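Local coordinates for MSHA biogenesis protein MshE (Vibrio cholerae, PDB 5HTL) that binds the bacterial second messenger cyclic di-GMP through its MshEN domain and probably serves in the biogenesis of the MSHA pilus, at residues K8-L13 against A59-L64; Q53-L58 against F129-E134; P80-V85 against N120-Y125. All blocks are in the same frame, centred on the assembly; numbering follows the deposited sequence.

Contact 1 of 3, residues K8-L13 against A59-L64; sequences KRLGDL and AQQLSL. With C2E (9,9'-[(2R,3R,3aS,5S,7aR,9R,10R,10aS,12S,14aR)-3,5,10,12-tetrahydroxy-5,12-dioxidooctahydro-2H,7H-difuro[3,2-d:3',2'-j][1,3,7,9,2,8]tetraoxadiphosphacyclododecine-2,9-diyl]bis(2-amino-1,9-dihydro-6H-purin-6-one)), chain C.
Q61 reaches from helix 51-62 to the residues just before helix 10-16 and joins protein and cyclic di-GMP. Its CB lies 3.8 Å from CD1 of L13. Q61 CG is anti to its backbone N (chi1 -177°), and the chain stays extended beyond it. Q61 CG passes 3.4 Å from K8 O. At the tip the two amide atoms have different tasks. NE2 donates to K8 O at 2.8 Å, nearly straight (170°) and in the amide plane. It donates also to the phosphate oxygen O2P of C2E. OE1 accepts from the ribose hydroxyl O2A of C2E at 2.7 Å. Three bonds thus fix the rotation of the amide. O2P takes a further bond from L10 N at 2.7 Å, just after the N-cap residue R9, and the N-terminal end of helix 10-16 would probably favour the phosphate charge. R9 lays one guanidinium face over a guanine, with CZ 3.2 Å from N1, while its NE makes a salt bridge to D12 OD2. A water links K8 N to Q61 O. Helix 10-16 packs on helix 51-62 through L10 on L54 and L13 on F57, and I131 of strand 126-131 touches A59 and L64.

Contact 2 of 3, residues Q53-L58 against F129-E134; sequences QLLNFL and FVIAPE. With C2E (9,9'-[(2R,3R,3aS,5S,7aR,9R,10R,10aS,12S,14aR)-3,5,10,12-tetrahydroxy-5,12-dioxidooctahydro-2H,7H-difuro[3,2-d:3',2'-j][1,3,7,9,2,8]tetraoxadiphosphacyclododecine-2,9-diyl]bis(2-amino-1,9-dihydro-6H-purin-6-one)), chain C.
L55 and I131 are the main partners here. They bring helix 51-62 against the end of strand 126-131. The contact is apolar throughout. L55 has CG anti to the backbone N, beside its carbonyl carbon, and chi2 of 83° sets the two methyls beyond it. These methyls divide the work. CD1 goes to the isoleucine and lies 3.7 Å from CG1 of I131 and 3.8 Å from CD1 of I131. The same methyl also rests near the peptide between A132 and P133, with L55 CD1 4.0 Å from P133 N. CD2 turns to the proline ring and comes within 4.1 Å of P133 CG. The forked end of L55 therefore meets the isoleucine with one branch and the proline with the other.

I131 is extended. Its CG1 is anti to the backbone N (chi1 -169°), and chi2 of 171° carries CD1 on outward. This extended chain brings I131 CD1 to the helix, 4.3 Å from CB of L58. The side chains of L55 and I131 slide past each other in opposite directions.

The methyls of L58 meet the ligand: CD1 is 3.5 Å from C21 of a C2E guanine, and CD2 is near N31. L54 touches the same base, with CD2 by O61.

One helix thus serves both the protein core and the nucleotide. Beyond the contact, the strand pairs with I104 and M106, and I131 has backbone bonds to P65 and I67. P133 is the N-cap residue of helix 134-144. This is helix-on-strand packing, found where the helical cyclic di-GMP site of this MshEN protein meets its mixed sheet.

Contact 3 of 3, residues P80-V85 against N120-Y125; sequences PLLPEV and NQLPDY
L122, L81 and L82 carry most of this contact, which joins the turn before helix 84-90 to the chain leaving helix 112-121. L122 is the first residue past the helix to leave helical angles. Its CG is anti to the carbonyl carbon (chi1 -67°), and its two methyls meet different neighbours. CD2 lies against the backbone of L81, 3.3 Å from L81 O, and less closely against L81 CB. CD1 faces the other leucine and is 4.1 Å from L82 CD1.

The CB of L82 does not point straight at the other segment, but the end of the side chain comes nearer. CD1 of L82 meets CG of Q121 at 3.6 Å as well as the L122 methyl. The L82 and L122 side chains cross at about a right angle.

L81 sends its CD1 to the phenol end of Y125, where it lies 4.2 Å from Y125 OH. These two side chains also cross at about a right angle. Y125 closes the type II beta turn that begins at L122.

Q121 bends at chi2 (64°), and its amide meets the ring of P83 tip to tip, with NE2 3.7 Å from P83 CD. A water ties the polar groups together. It donates to L81 O at 3.0 Å and to Q121 O, and accepts from Q121 NE2.

The leucines sit on the sheet: L81 and L122 both touch L102 of strand 101-106, L122 also reaches I104, and L82 meets V94 of strand 92-98. On the helical side L82 touches A87 and Q121 touches H86, both of helix 84-90, while L82 O accepts a bond from Y145 OH.

Contacts 1 and 2 are close neighbours, with centres about 11 Å apart. Both use helix 51-62, both touch the same cyclic di-GMP, and their segments alternate along the chain. They touch directly, for example where L64 CB meets the carbonyl O of F129. Contact 3 lies on the far side of the chain's centre from contact 1, about 27 Å away between centres. It is about 22 Å from contact 2 by the same measure. Both its segments fall in the sequence between those of contact 2. Strand 126-131 follows directly after contact 3 and leads into contact 2. The ligand is thus held at the helical end, while contact 3 packs on strands 92-98 and 101-106, far from this nucleotide.

Contact 1 of 3, residues K8-L13 against A59-L64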
loop_
_atom_site.group_PDB
_atom_site.type_symbol
_atom_site.label_atom_id
_atom_site.label_comp_id
_atom_site.label_asym_id
_atom_site.label_seq_id
_atom_site.Cartn_x
_atom_site.Cartn_y
_atom_site.Cartn_z
ATOM N N LYS A 8 7.754 -9.696 -2.527
ATOM C CA LYS A 8 9.040 -10.340 -2.720
ATOM C C LYS A 8 9.622 -10.517 -1.323
ATOM O O LYS A 8 9.578 -9.590 -0.520
ATOM C CB LYS A 8 9.948 -9.459 -3.566
ATOM C CG LYS A 8 11.311 -10.057 -3.811
ATOM C CD LYS A 8 12.205 -9.082 -4.536
ATOM C CE LYS A 8 13.526 -9.734 -4.832
ATOM N NZ LYS A 8 13.345 -10.915 -5.725
ATOM N N ARG A 9 10.159 -11.688 -0.999
ATOM C CA ARG A 9 10.648 -11.857 0.366
ATOM C C ARG A 9 11.863 -10.977 0.643
ATOM O O ARG A 9 12.639 -10.644 -0.264
ATOM C CB ARG A 9 10.866 -13.325 0.739
ATOM C CG ARG A 9 11.891 -14.032 -0.075
ATOM C CD ARG A 9 11.873 -15.516 0.239
ATOM N NE ARG A 9 12.954 -16.185 -0.458
ATOM C CZ ARG A 9 13.203 -17.484 -0.370
ATOM N NH1 ARG A 9 12.441 -18.261 0.389
ATOM N NH2 ARG A 9 14.212 -17.999 -1.045
ATOM N N LEU A 10 12.011 -10.586 1.902
ATOM C CA LEU A 10 12.919 -9.510 2.267
ATOM C C LEU A 10 14.382 -9.829 2.003
ATOM O O LEU A 10 15.105 -8.973 1.510
ATOM C CB LEU A 10 12.705 -9.097 3.729
ATOM C CG LEU A 10 13.523 -7.891 4.181
ATOM C CD1 LEU A 10 13.110 -6.652 3.408
ATOM C CD2 LEU A 10 13.356 -7.690 5.677
ATOM N N GLY A 11 14.817 -11.053 2.311
ATOM C CA GLY A 11 16.198 -11.443 2.067
ATOM C C GLY A 11 16.598 -11.266 0.612
ATOM O O GLY A 11 17.586 -10.588 0.312
ATOM N N ASP A 12 15.828 -11.862 -0.295
ATOM C CA ASP A 12 16.106 -11.753 -1.722
ATOM C C ASP A 12 16.102 -10.311 -2.190
ATOM O O ASP A 12 16.929 -9.930 -3.012
ATOM C CB ASP A 12 15.098 -12.572 -2.529
ATOM C CG ASP A 12 15.225 -14.063 -2.279
ATOM O OD1 ASP A 12 16.355 -14.534 -2.022
ATOM O OD2 ASP A 12 14.190 -14.759 -2.339
ATOM N N LEU A 13 15.188 -9.506 -1.660
ATOM C CA LEU A 13 15.139 -8.094 -2.016
ATOM C C LEU A 13 16.445 -7.395 -1.625
ATOM O O LEU A 13 17.036 -6.650 -2.413
ATOM C CB LEU A 13 13.936 -7.432 -1.326
ATOM C CG LEU A 13 13.626 -5.958 -1.595
ATOM C CD1 LEU A 13 12.168 -5.692 -1.291
ATOM C CD2 LEU A 13 14.464 -5.053 -0.731
ATOM N N ALA A 59 9.489 -0.616 3.275
ATOM C CA ALA A 59 8.616 0.250 2.492
ATOM C C ALA A 59 8.577 -0.180 1.026
ATOM O O ALA A 59 7.510 -0.267 0.420
ATOM C CB ALA A 59 9.034 1.701 2.621
ATOM N N GLN A 60 9.737 -0.458 0.445
ATOM C CA GLN A 60 9.768 -0.935 -0.933
ATOM C C GLN A 60 9.045 -2.281 -1.079
ATOM O O GLN A 60 8.229 -2.468 -1.983
ATOM C CB GLN A 60 11.215 -1.044 -1.419
ATOM C CG GLN A 60 11.344 -1.554 -2.839
ATOM C CD GLN A 60 12.757 -1.431 -3.377
ATOM O OE1 GLN A 60 13.606 -0.774 -2.776
ATOM N NE2 GLN A 60 13.013 -2.055 -4.521
ATOM N N GLN A 61 9.346 -3.213 -0.183
ATOM C CA GLN A 61 8.704 -4.527 -0.198
ATOM C C GLN A 61 7.180 -4.459 -0.162
ATOM O O GLN A 61 6.487 -5.185 -0.888
ATOM C CB GLN A 61 9.189 -5.356 0.987
ATOM C CG GLN A 61 8.604 -6.758 0.989
ATOM C CD GLN A 61 8.859 -7.518 2.269
ATOM O OE1 GLN A 61 8.663 -6.992 3.368
ATOM N NE2 GLN A 61 9.292 -8.771 2.136
ATOM N N LEU A 62 6.655 -3.601 0.713
ATOM C CA LEU A 62 5.221 -3.487 0.929
ATOM C C LEU A 62 4.530 -2.467 0.025
ATOM O O LEU A 62 3.318 -2.258 0.137
ATOM C CB LEU A 62 4.962 -3.152 2.395
ATOM C CG LEU A 62 5.554 -4.164 3.383
ATOM C CD1 LEU A 62 5.313 -3.692 4.822
ATOM C CD2 LEU A 62 4.963 -5.560 3.122
ATOM N N SER A 63 5.322 -1.844 -0.848
ATOM C CA SER A 63 4.843 -0.832 -1.802
ATOM C C SER A 63 4.116 0.319 -1.107
ATOM O O SER A 63 2.956 0.616 -1.393
ATOM C CB SER A 63 3.944 -1.466 -2.864
ATOM O OG SER A 63 3.866 -0.635 -3.998
ATOM N N LEU A 64 4.798 0.940 -0.152
ATOM C CA LEU A 64 4.215 2.063 0.565
ATOM C C LEU A 64 5.298 3.085 0.822
ATOM O O LEU A 64 6.485 2.779 0.708
ATOM C CB LEU A 64 3.506 1.610 1.840
ATOM C CG LEU A 64 4.268 0.745 2.828
ATOM C CD1 LEU A 64 5.257 1.563 3.664
ATOM C CD2 LEU A 64 3.303 -0.045 3.737
HETATM P P1 C2E C . 8.797 -12.063 3.975
HETATM O O2P C2E C . 9.898 -11.135 3.522
HETATM O O1P C2E C . 7.880 -12.474 2.842
HETATM O "O5'" C2E C . 9.472 -13.327 4.640
HETATM C "C5'" C2E C . 8.803 -14.355 5.316
HETATM C "C4'" C2E C . 9.674 -15.263 6.053
HETATM O "O4'" C2E C . 10.541 -15.934 5.189
HETATM C "C3'" C2E C . 10.556 -14.529 7.025
HETATM O "O3'" C2E C . 9.957 -14.504 8.298
HETATM C "C2'" C2E C . 11.776 -15.204 6.966
HETATM O "O2'" C2E C . 11.845 -16.206 8.003
HETATM C "C1'" C2E C . 11.865 -15.829 5.624
HETATM N N9 C2E C . 12.559 -14.987 4.700
HETATM C C8 C2E C . 12.601 -13.698 4.373
HETATM N N7 C2E C . 13.470 -13.596 3.359
HETATM C C5 C2E C . 13.963 -14.834 3.060
HETATM C C6 C2E C . 14.879 -15.263 2.092
HETATM O O6 C2E C . 15.456 -14.381 1.252
HETATM N N1 C2E C . 15.189 -16.563 2.019
HETATM C C2 C2E C . 14.613 -17.434 2.852
HETATM N N2 C2E C . 14.986 -18.809 2.723
HETATM N N3 C2E C . 13.720 -17.072 3.799
HETATM C C4 C2E C . 13.371 -15.773 3.933
HETATM P P11 C2E C . 10.086 -13.228 9.243
HETATM O O21 C2E C . 9.525 -13.542 10.620
HETATM O O11 C2E C . 11.548 -12.921 9.385
HETATM O O5A C2E C . 9.443 -11.963 8.594
HETATM C C5A C2E C . 8.055 -11.891 8.308
HETATM C C4A C2E C . 7.649 -10.837 7.414
HETATM O O4A C2E C . 7.834 -9.530 8.061
HETATM C C3A C2E C . 8.476 -10.762 6.190
HETATM O O3A C2E C . 7.880 -11.372 5.063
HETATM C C2A C2E C . 8.706 -9.325 5.947
HETATM O O2A C2E C . 7.748 -8.736 5.160
HETATM C C1A C2E C . 8.652 -8.684 7.287
HETATM N N91 C2E C . 9.893 -8.533 8.035
HETATM C C81 C2E C . 11.012 -9.283 7.982
HETATM N N71 C2E C . 11.907 -8.819 8.872
HETATM C C51 C2E C . 11.352 -7.762 9.512
HETATM C C61 C2E C . 11.758 -6.881 10.521
HETATM O O61 C2E C . 13.002 -6.978 11.122
HETATM N N11 C2E C . 10.929 -5.919 10.923
HETATM C C21 C2E C . 9.722 -5.786 10.384
HETATM N N21 C2E C . 8.926 -4.734 10.876
HETATM N N31 C2E C . 9.276 -6.604 9.422
HETATM C C41 C2E C . 10.081 -7.594 8.981
HETATM O O HOH W 1 7.588 -6.855 -2.875
#

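Contact 2 of 3, residues Q53-L58 against F129-E134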
loop_
_atom_site.group_PDB
_atom_site.type_symbol
_atom_site.label_atom_id
_atom_site.label_comp_id
_atom_site.label_asym_id
_atom_site.label_seq_id
_atom_site.Cartn_x
_atom_site.Cartn_y
_atom_site.Cartn_z
ATOM N N GLN A 53 17.966 1.496 6.797
ATOM C CA GLN A 53 17.898 0.611 5.638
ATOM C C GLN A 53 16.713 -0.333 5.716
ATOM O O GLN A 53 16.005 -0.521 4.724
ATOM C CB GLN A 53 19.173 -0.217 5.514
ATOM C CG GLN A 53 20.382 0.546 5.032
ATOM C CD GLN A 53 21.619 -0.316 5.056
ATOM O OE1 GLN A 53 21.868 -1.035 6.028
ATOM N NE2 GLN A 53 22.401 -0.258 3.990
ATOM N N LEU A 54 16.500 -0.935 6.879
ATOM C CA LEU A 54 15.342 -1.804 7.064
ATOM C C LEU A 54 14.022 -1.073 6.797
ATOM O O LEU A 54 13.152 -1.597 6.095
ATOM C CB LEU A 54 15.346 -2.438 8.455
ATOM C CG LEU A 54 14.138 -3.331 8.783
ATOM C CD1 LEU A 54 14.025 -4.462 7.749
ATOM C CD2 LEU A 54 14.225 -3.869 10.210
ATOM N N LEU A 55 13.887 0.128 7.354
ATOM C CA LEU A 55 12.720 0.977 7.139
ATOM C C LEU A 55 12.461 1.196 5.644
ATOM O O LEU A 55 11.346 0.972 5.140
ATOM C CB LEU A 55 12.961 2.322 7.831
ATOM C CG LEU A 55 11.919 3.437 7.736
ATOM C CD1 LEU A 55 10.829 3.241 8.757
ATOM C CD2 LEU A 55 12.584 4.772 7.952
ATOM N N ASN A 56 13.504 1.602 4.931
ATOM C CA ASN A 56 13.380 1.915 3.520
ATOM C C ASN A 56 13.030 0.696 2.660
ATOM O O ASN A 56 12.253 0.796 1.713
ATOM C CB ASN A 56 14.663 2.580 3.003
ATOM C CG ASN A 56 14.870 3.977 3.568
ATOM O OD1 ASN A 56 13.913 4.678 3.897
ATOM N ND2 ASN A 56 16.129 4.385 3.683
ATOM N N PHE A 57 13.604 -0.458 2.983
ATOM C CA PHE A 57 13.343 -1.649 2.180
ATOM C C PHE A 57 12.070 -2.400 2.542
ATOM O O PHE A 57 11.475 -3.040 1.674
ATOM C CB PHE A 57 14.591 -2.535 2.084
ATOM C CG PHE A 57 15.665 -1.908 1.261
ATOM C CD1 PHE A 57 15.580 -1.932 -0.114
ATOM C CD2 PHE A 57 16.702 -1.223 1.851
ATOM C CE1 PHE A 57 16.547 -1.332 -0.892
ATOM C CE2 PHE A 57 17.667 -0.605 1.077
ATOM C CZ PHE A 57 17.583 -0.662 -0.291
ATOM N N LEU A 58 11.628 -2.296 3.794
ATOM C CA LEU A 58 10.279 -2.749 4.140
ATOM C C LEU A 58 9.264 -1.925 3.352
ATOM O O LEU A 58 8.309 -2.463 2.796
ATOM C CB LEU A 58 10.025 -2.597 5.639
ATOM C CG LEU A 58 10.609 -3.685 6.534
ATOM C CD1 LEU A 58 10.396 -3.347 8.007
ATOM C CD2 LEU A 58 10.002 -5.040 6.197
ATOM N N PHE A 129 -1.854 2.742 4.264
ATOM C CA PHE A 129 -0.744 2.620 5.214
ATOM C C PHE A 129 0.517 3.323 4.747
ATOM O O PHE A 129 0.856 3.311 3.563
ATOM C CB PHE A 129 -0.401 1.152 5.500
ATOM C CG PHE A 129 -1.496 0.389 6.187
ATOM C CD1 PHE A 129 -1.865 0.694 7.485
ATOM C CD2 PHE A 129 -2.145 -0.648 5.533
ATOM C CE1 PHE A 129 -2.876 -0.023 8.124
ATOM C CE2 PHE A 129 -3.150 -1.362 6.161
ATOM C CZ PHE A 129 -3.514 -1.047 7.454
ATOM N N VAL A 130 1.218 3.926 5.697
ATOM C CA VAL A 130 2.544 4.472 5.470
ATOM C C VAL A 130 3.411 4.051 6.649
ATOM O O VAL A 130 2.902 3.697 7.710
ATOM C CB VAL A 130 2.525 6.013 5.305
ATOM C CG1 VAL A 130 1.570 6.437 4.179
ATOM C CG2 VAL A 130 2.140 6.701 6.594
ATOM N N ILE A 131 4.717 4.037 6.453
ATOM C CA ILE A 131 5.635 3.641 7.512
ATOM C C ILE A 131 6.387 4.860 8.070
ATOM O O ILE A 131 6.740 5.791 7.327
ATOM C CB ILE A 131 6.601 2.512 7.023
ATOM C CG1 ILE A 131 7.378 1.903 8.194
ATOM C CG2 ILE A 131 7.552 3.012 5.950
ATOM C CD1 ILE A 131 8.165 0.652 7.818
ATOM N N ALA A 132 6.604 4.866 9.380
ATOM C CA ALA A 132 7.419 5.896 10.011
ATOM C C ALA A 132 8.296 5.231 11.061
ATOM O O ALA A 132 7.955 4.163 11.563
ATOM C CB ALA A 132 6.522 6.956 10.645
ATOM N N PRO A 133 9.437 5.849 11.396
ATOM C CA PRO A 133 10.237 5.312 12.503
ATOM C C PRO A 133 9.468 5.288 13.820
ATOM O O PRO A 133 8.664 6.186 14.111
ATOM C CB PRO A 133 11.405 6.295 12.599
ATOM C CG PRO A 133 11.494 6.901 11.233
ATOM C CD PRO A 133 10.093 6.992 10.734
ATOM N N GLU A 134 9.709 4.249 14.616
ATOM C CA GLU A 134 8.999 4.088 15.877
ATOM C C GLU A 134 9.173 5.288 16.799
ATOM O O GLU A 134 8.215 5.716 17.442
ATOM C CB GLU A 134 9.428 2.793 16.566
ATOM C CG GLU A 134 8.545 2.373 17.716
ATOM C CD GLU A 134 8.889 0.978 18.196
ATOM O OE1 GLU A 134 8.555 0.008 17.482
ATOM O OE2 GLU A 134 9.507 0.858 19.272
HETATM P P1 C2E C . 8.797 -12.063 3.975
HETATM O O2P C2E C . 9.898 -11.135 3.522
HETATM O O1P C2E C . 7.880 -12.474 2.842
HETATM O "O5'" C2E C . 9.472 -13.327 4.640
HETATM C "C5'" C2E C . 8.803 -14.355 5.316
HETATM C "C4'" C2E C . 9.674 -15.263 6.053
HETATM O "O4'" C2E C . 10.541 -15.934 5.189
HETATM C "C3'" C2E C . 10.556 -14.529 7.025
HETATM O "O3'" C2E C . 9.957 -14.504 8.298
HETATM C "C2'" C2E C . 11.776 -15.204 6.966
HETATM O "O2'" C2E C . 11.845 -16.206 8.003
HETATM C "C1'" C2E C . 11.865 -15.829 5.624
HETATM N N9 C2E C . 12.559 -14.987 4.700
HETATM C C8 C2E C . 12.601 -13.698 4.373
HETATM N N7 C2E C . 13.470 -13.596 3.359
HETATM C C5 C2E C . 13.963 -14.834 3.060
HETATM C C6 C2E C . 14.879 -15.263 2.092
HETATM O O6 C2E C . 15.456 -14.381 1.252
HETATM N N1 C2E C . 15.189 -16.563 2.019
HETATM C C2 C2E C . 14.613 -17.434 2.852
HETATM N N2 C2E C . 14.986 -18.809 2.723
HETATM N N3 C2E C . 13.720 -17.072 3.799
HETATM C C4 C2E C . 13.371 -15.773 3.933
HETATM P P11 C2E C . 10.086 -13.228 9.243
HETATM O O21 C2E C . 9.525 -13.542 10.620
HETATM O O11 C2E C . 11.548 -12.921 9.385
HETATM O O5A C2E C . 9.443 -11.963 8.594
HETATM C C5A C2E C . 8.055 -11.891 8.308
HETATM C C4A C2E C . 7.649 -10.837 7.414
HETATM O O4A C2E C . 7.834 -9.530 8.061
HETATM C C3A C2E C . 8.476 -10.762 6.190
HETATM O O3A C2E C . 7.880 -11.372 5.063
HETATM C C2A C2E C . 8.706 -9.325 5.947
HETATM O O2A C2E C . 7.748 -8.736 5.160
HETATM C C1A C2E C . 8.652 -8.684 7.287
HETATM N N91 C2E C . 9.893 -8.533 8.035
HETATM C C81 C2E C . 11.012 -9.283 7.982
HETATM N N71 C2E C . 11.907 -8.819 8.872
HETATM C C51 C2E C . 11.352 -7.762 9.512
HETATM C C61 C2E C . 11.758 -6.881 10.521
HETATM O O61 C2E C . 13.002 -6.978 11.122
HETATM N N11 C2E C . 10.929 -5.919 10.923
HETATM C C21 C2E C . 9.722 -5.786 10.384
HETATM N N21 C2E C . 8.926 -4.734 10.876
HETATM N N31 C2E C . 9.276 -6.604 9.422
HETATM C C41 C2E C . 10.081 -7.594 8.981
#

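Contact 3 of 3, residues P80-V85 against N120-Y125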
loop_
_atom_site.group_PDB
_atom_site.type_symbol
_atom_site.label_atom_id
_atom_site.label_comp_id
_atom_site.label_asym_id
_atom_site.label_seq_id
_atom_site.Cartn_x
_atom_site.Cartn_y
_atom_site.Cartn_z
ATOM N N PRO A 80 -7.809 11.446 17.026
ATOM C CA PRO A 80 -8.635 10.810 18.064
ATOM C C PRO A 80 -9.540 9.653 17.637
ATOM O O PRO A 80 -10.092 9.004 18.531
ATOM C CB PRO A 80 -9.510 11.966 18.577
ATOM C CG PRO A 80 -9.399 13.042 17.567
ATOM C CD PRO A 80 -8.031 12.905 17.000
ATOM N N LEU A 81 -9.725 9.419 16.346
ATOM C CA LEU A 81 -10.556 8.317 15.876
ATOM C C LEU A 81 -10.060 6.966 16.399
ATOM O O LEU A 81 -10.839 6.024 16.575
ATOM C CB LEU A 81 -10.637 8.326 14.351
ATOM C CG LEU A 81 -11.240 9.631 13.825
ATOM C CD1 LEU A 81 -11.199 9.719 12.309
ATOM C CD2 LEU A 81 -12.666 9.831 14.333
ATOM N N LEU A 82 -8.757 6.878 16.640
ATOM C CA LEU A 82 -8.188 5.720 17.315
ATOM C C LEU A 82 -7.830 6.150 18.730
ATOM O O LEU A 82 -7.018 7.053 18.919
ATOM C CB LEU A 82 -6.935 5.263 16.571
ATOM C CG LEU A 82 -6.215 4.004 17.045
ATOM C CD1 LEU A 82 -7.126 2.812 16.905
ATOM C CD2 LEU A 82 -4.947 3.795 16.233
ATOM N N PRO A 83 -8.453 5.530 19.747
ATOM C CA PRO A 83 -8.125 5.944 21.113
ATOM C C PRO A 83 -6.642 5.736 21.421
ATOM O O PRO A 83 -6.027 4.805 20.879
ATOM C CB PRO A 83 -8.991 5.021 21.977
ATOM C CG PRO A 83 -10.123 4.615 21.074
ATOM C CD PRO A 83 -9.509 4.506 19.711
ATOM N N GLU A 84 -6.096 6.592 22.279
ATOM C CA GLU A 84 -4.676 6.580 22.593
ATOM C C GLU A 84 -4.166 5.214 23.037
ATOM O O GLU A 84 -3.083 4.796 22.631
ATOM C CB GLU A 84 -4.345 7.626 23.655
ATOM C CG GLU A 84 -2.849 7.758 23.905
ATOM C CD GLU A 84 -2.521 8.766 24.977
ATOM O OE1 GLU A 84 -3.433 9.525 25.383
ATOM O OE2 GLU A 84 -1.356 8.791 25.426
ATOM N N VAL A 85 -4.924 4.509 23.876
ATOM C CA VAL A 85 -4.438 3.217 24.348
ATOM C C VAL A 85 -4.238 2.224 23.203
ATOM O O VAL A 85 -3.298 1.427 23.216
ATOM C CB VAL A 85 -5.344 2.600 25.448
ATOM C CG1 VAL A 85 -5.301 3.434 26.721
ATOM C CG2 VAL A 85 -6.770 2.439 24.958
ATOM N N ASN A 120 -10.450 -4.282 13.397
ATOM C CA ASN A 120 -11.608 -4.471 14.256
ATOM C C ASN A 120 -11.885 -3.239 15.111
ATOM O O ASN A 120 -13.014 -3.026 15.557
ATOM C CB ASN A 120 -11.437 -5.726 15.113
ATOM C CG ASN A 120 -11.386 -6.992 14.284
ATOM O OD1 ASN A 120 -11.747 -6.992 13.101
ATOM N ND2 ASN A 120 -10.931 -8.077 14.892
ATOM N N GLN A 121 -10.858 -2.419 15.316
ATOM C CA GLN A 121 -10.948 -1.227 16.155
ATOM C C GLN A 121 -11.474 -0.007 15.394
ATOM O O GLN A 121 -12.087 0.882 15.983
ATOM C CB GLN A 121 -9.578 -0.911 16.759
ATOM C CG GLN A 121 -9.553 0.280 17.709
ATOM C CD GLN A 121 -10.397 0.076 18.959
ATOM O OE1 GLN A 121 -10.453 -1.021 19.514
ATOM N NE2 GLN A 121 -11.060 1.138 19.403
ATOM N N LEU A 122 -11.240 0.030 14.086
ATOM C CA LEU A 122 -11.713 1.138 13.254
ATOM C C LEU A 122 -12.600 0.603 12.140
ATOM O O LEU A 122 -12.315 0.822 10.964
ATOM C CB LEU A 122 -10.522 1.885 12.642
ATOM C CG LEU A 122 -9.623 2.654 13.606
ATOM C CD1 LEU A 122 -8.266 2.950 12.957
ATOM C CD2 LEU A 122 -10.284 3.936 14.060
ATOM N N PRO A 123 -13.687 -0.107 12.497
ATOM C CA PRO A 123 -14.497 -0.725 11.445
ATOM C C PRO A 123 -15.207 0.332 10.585
ATOM O O PRO A 123 -15.374 1.475 11.015
ATOM C CB PRO A 123 -15.516 -1.558 12.241
ATOM C CG PRO A 123 -15.657 -0.844 13.514
ATOM C CD PRO A 123 -14.290 -0.303 13.827
ATOM N N ASP A 124 -15.602 -0.048 9.377
ATOM C CA ASP A 124 -16.187 0.895 8.409
ATOM C C ASP A 124 -15.318 2.111 8.061
ATOM O O ASP A 124 -15.820 3.111 7.545
ATOM C CB ASP A 124 -17.563 1.389 8.848
ATOM C CG ASP A 124 -18.298 0.388 9.695
ATOM O OD1 ASP A 124 -18.177 -0.830 9.442
ATOM O OD2 ASP A 124 -18.995 0.833 10.631
ATOM N N TYR A 125 -14.034 2.040 8.376
ATOM C CA TYR A 125 -13.057 2.873 7.701
ATOM C C TYR A 125 -12.132 1.910 6.991
ATOM O O TYR A 125 -11.813 0.852 7.538
ATOM C CB TYR A 125 -12.251 3.707 8.692
ATOM C CG TYR A 125 -12.942 4.946 9.208
ATOM C CD1 TYR A 125 -13.127 6.055 8.387
ATOM C CD2 TYR A 125 -13.374 5.027 10.526
ATOM C CE1 TYR A 125 -13.748 7.203 8.865
ATOM C CE2 TYR A 125 -13.995 6.170 11.011
ATOM C CZ TYR A 125 -14.179 7.252 10.177
ATOM O OH TYR A 125 -14.795 8.385 10.665
HETATM O O HOH W 2 -11.774 3.291 17.412
#